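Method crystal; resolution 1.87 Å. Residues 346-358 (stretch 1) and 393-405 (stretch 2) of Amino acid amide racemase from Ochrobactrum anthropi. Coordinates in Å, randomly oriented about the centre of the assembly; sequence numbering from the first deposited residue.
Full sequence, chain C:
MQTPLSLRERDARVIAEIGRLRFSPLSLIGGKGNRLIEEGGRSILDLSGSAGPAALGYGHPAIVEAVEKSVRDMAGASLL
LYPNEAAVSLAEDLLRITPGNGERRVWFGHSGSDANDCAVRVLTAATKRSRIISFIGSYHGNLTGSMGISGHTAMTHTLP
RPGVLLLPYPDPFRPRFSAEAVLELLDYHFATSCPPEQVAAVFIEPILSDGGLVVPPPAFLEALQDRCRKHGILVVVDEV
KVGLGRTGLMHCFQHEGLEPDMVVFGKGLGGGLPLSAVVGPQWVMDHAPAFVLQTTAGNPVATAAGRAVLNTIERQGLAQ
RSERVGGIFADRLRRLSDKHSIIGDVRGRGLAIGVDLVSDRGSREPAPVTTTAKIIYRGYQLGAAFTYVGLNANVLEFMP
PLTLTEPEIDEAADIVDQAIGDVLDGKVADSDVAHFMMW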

# COMPACT_ATOMS: atom_id res chain seq x y z
N VAL C 346 -22.80 4.56 24.73
CA VAL C 346 -22.68 3.52 23.74
C VAL C 346 -23.21 4.17 22.49
O VAL C 346 -24.36 4.60 22.46
CB VAL C 346 -23.53 2.25 24.11
CG1 VAL C 346 -23.44 1.20 22.99
CG2 VAL C 346 -23.07 1.64 25.44
N ARG C 347 -22.36 4.32 21.47
CA ARG C 347 -22.77 5.09 20.26
C ARG C 347 -22.24 4.37 19.04
O ARG C 347 -21.45 3.44 19.14
CB ARG C 347 -22.28 6.54 20.31
CG ARG C 347 -20.79 6.71 20.65
CD ARG C 347 -20.30 8.17 20.52
NE ARG C 347 -18.87 8.24 20.86
CZ ARG C 347 -18.39 8.56 22.05
NH1 ARG C 347 -19.18 8.88 23.04
NH2 ARG C 347 -17.09 8.55 22.27
N GLY C 348 -22.71 4.77 17.89
CA GLY C 348 -22.27 4.12 16.67
C GLY C 348 -23.42 3.93 15.73
O GLY C 348 -24.50 4.51 15.92
N ARG C 349 -23.19 3.16 14.68
CA ARG C 349 -24.28 2.70 13.86
C ARG C 349 -24.03 1.27 13.51
O ARG C 349 -22.89 0.92 13.16
CB ARG C 349 -24.42 3.49 12.61
CG ARG C 349 -24.60 4.96 12.77
CD ARG C 349 -25.00 5.48 11.40
NE ARG C 349 -25.18 6.93 11.34
CZ ARG C 349 -26.31 7.57 11.60
NH1 ARG C 349 -27.38 6.89 12.00
NH2 ARG C 349 -26.38 8.89 11.46
N GLY C 350 -25.09 0.46 13.57
CA GLY C 350 -25.02 -0.92 13.16
C GLY C 350 -23.91 -1.63 13.92
O GLY C 350 -23.87 -1.57 15.13
N LEU C 351 -22.99 -2.27 13.20
CA LEU C 351 -21.89 -2.97 13.85
C LEU C 351 -20.58 -2.14 13.96
O LEU C 351 -19.48 -2.69 14.09
CB LEU C 351 -21.67 -4.33 13.17
CG LEU C 351 -22.73 -5.39 13.53
CD1 LEU C 351 -22.65 -6.54 12.55
CD2 LEU C 351 -22.59 -5.90 14.97
N ALA C 352 -20.72 -0.82 13.94
CA ALA C 352 -19.63 0.10 14.27
C ALA C 352 -20.01 0.72 15.59
O ALA C 352 -20.82 1.65 15.64
CB ALA C 352 -19.45 1.16 13.20
N ILE C 353 -19.44 0.19 16.67
CA ILE C 353 -19.92 0.52 17.99
C ILE C 353 -18.80 0.95 18.89
O ILE C 353 -17.78 0.28 18.97
CB ILE C 353 -20.64 -0.72 18.63
CG1 ILE C 353 -21.92 -0.99 17.84
CG2 ILE C 353 -20.97 -0.47 20.09
CD1 ILE C 353 -22.41 -2.43 17.96
N GLY C 354 -19.04 2.07 19.58
CA GLY C 354 -18.09 2.59 20.57
C GLY C 354 -18.69 2.64 21.96
O GLY C 354 -19.86 2.99 22.11
N VAL C 355 -17.88 2.31 22.96
CA VAL C 355 -18.27 2.47 24.35
C VAL C 355 -17.35 3.44 25.10
O VAL C 355 -16.20 3.13 25.38
CB VAL C 355 -18.26 1.09 25.07
CG1 VAL C 355 -18.72 1.25 26.53
CG2 VAL C 355 -19.17 0.11 24.35
N ASP C 356 -17.88 4.62 25.45
CA ASP C 356 -17.07 5.69 26.02
C ASP C 356 -16.92 5.52 27.56
O ASP C 356 -17.90 5.61 28.31
CB ASP C 356 -17.75 7.01 25.67
CG ASP C 356 -16.87 8.17 25.91
OD1 ASP C 356 -16.28 8.24 27.01
OD2 ASP C 356 -16.72 8.98 24.97
N LEU C 357 -15.71 5.24 28.03
CA LEU C 357 -15.47 5.02 29.43
C LEU C 357 -15.15 6.34 30.13
O LEU C 357 -14.34 7.13 29.65
CB LEU C 357 -14.29 4.06 29.63
CG LEU C 357 -14.40 2.75 28.88
CD1 LEU C 357 -13.20 1.91 29.15
CD2 LEU C 357 -15.66 2.00 29.29
N VAL C 358 -15.83 6.58 31.25
CA VAL C 358 -15.69 7.85 31.97
C VAL C 358 -15.37 7.62 33.45
O VAL C 358 -15.91 6.72 34.06
CB VAL C 358 -16.96 8.69 31.87
CG1 VAL C 358 -17.24 9.10 30.42
CG2 VAL C 358 -18.16 7.96 32.47
N ALA C 393 -8.22 8.17 24.45
CA ALA C 393 -7.80 6.80 24.72
C ALA C 393 -8.75 6.02 25.67
O ALA C 393 -8.29 5.22 26.51
CB ALA C 393 -6.40 6.79 25.27
N ASN C 394 -10.05 6.27 25.54
CA ASN C 394 -11.04 5.79 26.49
C ASN C 394 -12.32 5.20 25.85
O ASN C 394 -13.29 4.96 26.55
CB ASN C 394 -11.42 6.96 27.37
CG ASN C 394 -12.25 7.96 26.63
OD1 ASN C 394 -11.82 8.47 25.58
ND2 ASN C 394 -13.45 8.25 27.15
N VAL C 395 -12.35 5.04 24.52
CA VAL C 395 -13.53 4.50 23.84
C VAL C 395 -13.19 3.07 23.38
O VAL C 395 -12.35 2.88 22.49
CB VAL C 395 -13.93 5.33 22.58
CG1 VAL C 395 -15.25 4.82 22.03
CG2 VAL C 395 -14.09 6.79 22.87
N LEU C 396 -13.85 2.06 23.99
CA LEU C 396 -13.75 0.70 23.53
C LEU C 396 -14.36 0.66 22.15
O LEU C 396 -15.44 1.21 21.92
CB LEU C 396 -14.50 -0.25 24.46
CG LEU C 396 -14.11 -0.28 25.93
CD1 LEU C 396 -14.92 -1.32 26.64
CD2 LEU C 396 -12.63 -0.48 26.12
N GLU C 397 -13.64 0.02 21.22
CA GLU C 397 -14.08 -0.14 19.83
C GLU C 397 -14.52 -1.59 19.55
O GLU C 397 -13.78 -2.55 19.87
CB GLU C 397 -12.94 0.23 18.87
CG GLU C 397 -13.26 -0.14 17.43
CD GLU C 397 -12.30 0.45 16.42
OE1 GLU C 397 -11.41 -0.25 15.93
OE2 GLU C 397 -12.46 1.62 16.09
N PHE C 398 -15.70 -1.73 18.96
CA PHE C 398 -16.24 -3.02 18.52
C PHE C 398 -16.58 -2.93 17.04
O PHE C 398 -17.52 -2.21 16.63
CB PHE C 398 -17.46 -3.44 19.35
CG PHE C 398 -17.16 -3.57 20.83
CD1 PHE C 398 -16.42 -4.63 21.31
CD2 PHE C 398 -17.56 -2.61 21.71
CE1 PHE C 398 -16.09 -4.74 22.66
CE2 PHE C 398 -17.24 -2.71 23.06
CZ PHE C 398 -16.51 -3.78 23.55
N MET C 399 -15.77 -3.62 16.25
CA MET C 399 -15.90 -3.65 14.79
C MET C 399 -15.91 -5.10 14.36
O MET C 399 -15.05 -5.52 13.61
CB MET C 399 -14.68 -2.94 14.17
CG MET C 399 -14.69 -1.44 14.44
SD MET C 399 -15.87 -0.58 13.36
CE MET C 399 -15.07 -0.74 11.78
N PRO C 400 -16.84 -5.90 14.89
CA PRO C 400 -16.73 -7.33 14.60
C PRO C 400 -17.05 -7.65 13.13
O PRO C 400 -17.70 -6.83 12.45
CB PRO C 400 -17.77 -7.97 15.52
CG PRO C 400 -18.78 -6.89 15.80
CD PRO C 400 -18.01 -5.60 15.74
N PRO C 401 -16.68 -8.86 12.66
CA PRO C 401 -17.15 -9.32 11.35
C PRO C 401 -18.67 -9.19 11.24
O PRO C 401 -19.41 -9.37 12.24
CB PRO C 401 -16.72 -10.77 11.34
CG PRO C 401 -15.56 -10.84 12.28
CD PRO C 401 -15.95 -9.91 13.39
N LEU C 402 -19.14 -8.83 10.06
CA LEU C 402 -20.54 -8.65 9.80
C LEU C 402 -21.30 -9.97 9.96
O LEU C 402 -22.53 -9.99 10.04
CB LEU C 402 -20.72 -8.13 8.37
CG LEU C 402 -20.13 -6.74 8.10
CD1 LEU C 402 -20.69 -6.13 6.80
CD2 LEU C 402 -20.40 -5.79 9.24
N THR C 403 -20.54 -11.07 9.99
CA THR C 403 -21.10 -12.39 10.17
C THR C 403 -21.26 -12.78 11.63
O THR C 403 -21.56 -13.94 11.92
CB THR C 403 -20.17 -13.42 9.48
OG1 THR C 403 -18.83 -13.17 9.90
CG2 THR C 403 -20.27 -13.27 7.94
N LEU C 404 -21.08 -11.83 12.53
CA LEU C 404 -21.25 -12.07 13.95
C LEU C 404 -22.64 -12.70 14.24
O LEU C 404 -23.68 -12.19 13.77
CB LEU C 404 -21.06 -10.77 14.74
CG LEU C 404 -20.96 -10.92 16.26
CD1 LEU C 404 -19.66 -11.57 16.70
CD2 LEU C 404 -21.16 -9.57 16.93
N THR C 405 -22.65 -13.80 14.99
CA THR C 405 -23.95 -14.49 15.28
C THR C 405 -24.61 -13.96 16.56
O THR C 405 -23.97 -13.29 17.38
CB THR C 405 -23.78 -16.02 15.40
OG1 THR C 405 -23.01 -16.35 16.55
CG2 THR C 405 -23.10 -16.57 14.17

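The two stretches meet as neighbouring antiparallel β-strands, joined by a backbone hydrogen-bond ladder and flanked by apolar side chains, with 739 Å² buried between them. The strand that begins at Ala352 and strand 395-398 run at 162° to each other, and their axes approach to 4.3 Å. Ile353 and Phe398 form a hydrogen-bonded pair: Ile353 N donates to Phe398 O at 3.1 Å, and Phe398 N returns the bond to Ile353 O at 2.9 Å. Two residues along, Val355 N to Leu396 O and Leu396 N to Val355 O both measure 2.9 Å, the period expected of an antiparallel ladder. Between these rungs lies the non-hydrogen-bonded pair Gly354 and Glu397; here Gly354 CA sits 3.3 Å from Leu396 O in a CA-H...O contact. An ideal CB on Gly354 would lie only 3.1 Å from Val395 CG1, so the bare glycine leaves room for that methyl.

Beyond Val395 the ladder is extended by Asn394, whose O accepts from Leu357 N at 2.9 Å while its side-chain ND2 donates to Leu357 O, also at 2.9 Å and nearly linear at 175°.

Ile353, Val355, Leu396 and Phe398 share one face of the sheet. Val355 CB lies 4.0 Å from Leu396 CB, and Val355 CG2 reaches the edge of the Phe398 ring, 3.7 Å from CE2. The face bearing Asp356 and Val395 is more polar: within stretch 1, Arg347 NH2 forms a salt bridge to Asp356 OD2 at 2.8 Å, which accompanies the approach of Arg347 NH2 to Val395 CG2 at 3.5 Å.

At the other end, a type II' turn from Arg349 to Ala352 carries Leu351, which packs into the loop following Phe398: its CD2 lies 4.0 Å from Pro400 CG, and its CD1 4.1 Å from Leu402 CD2.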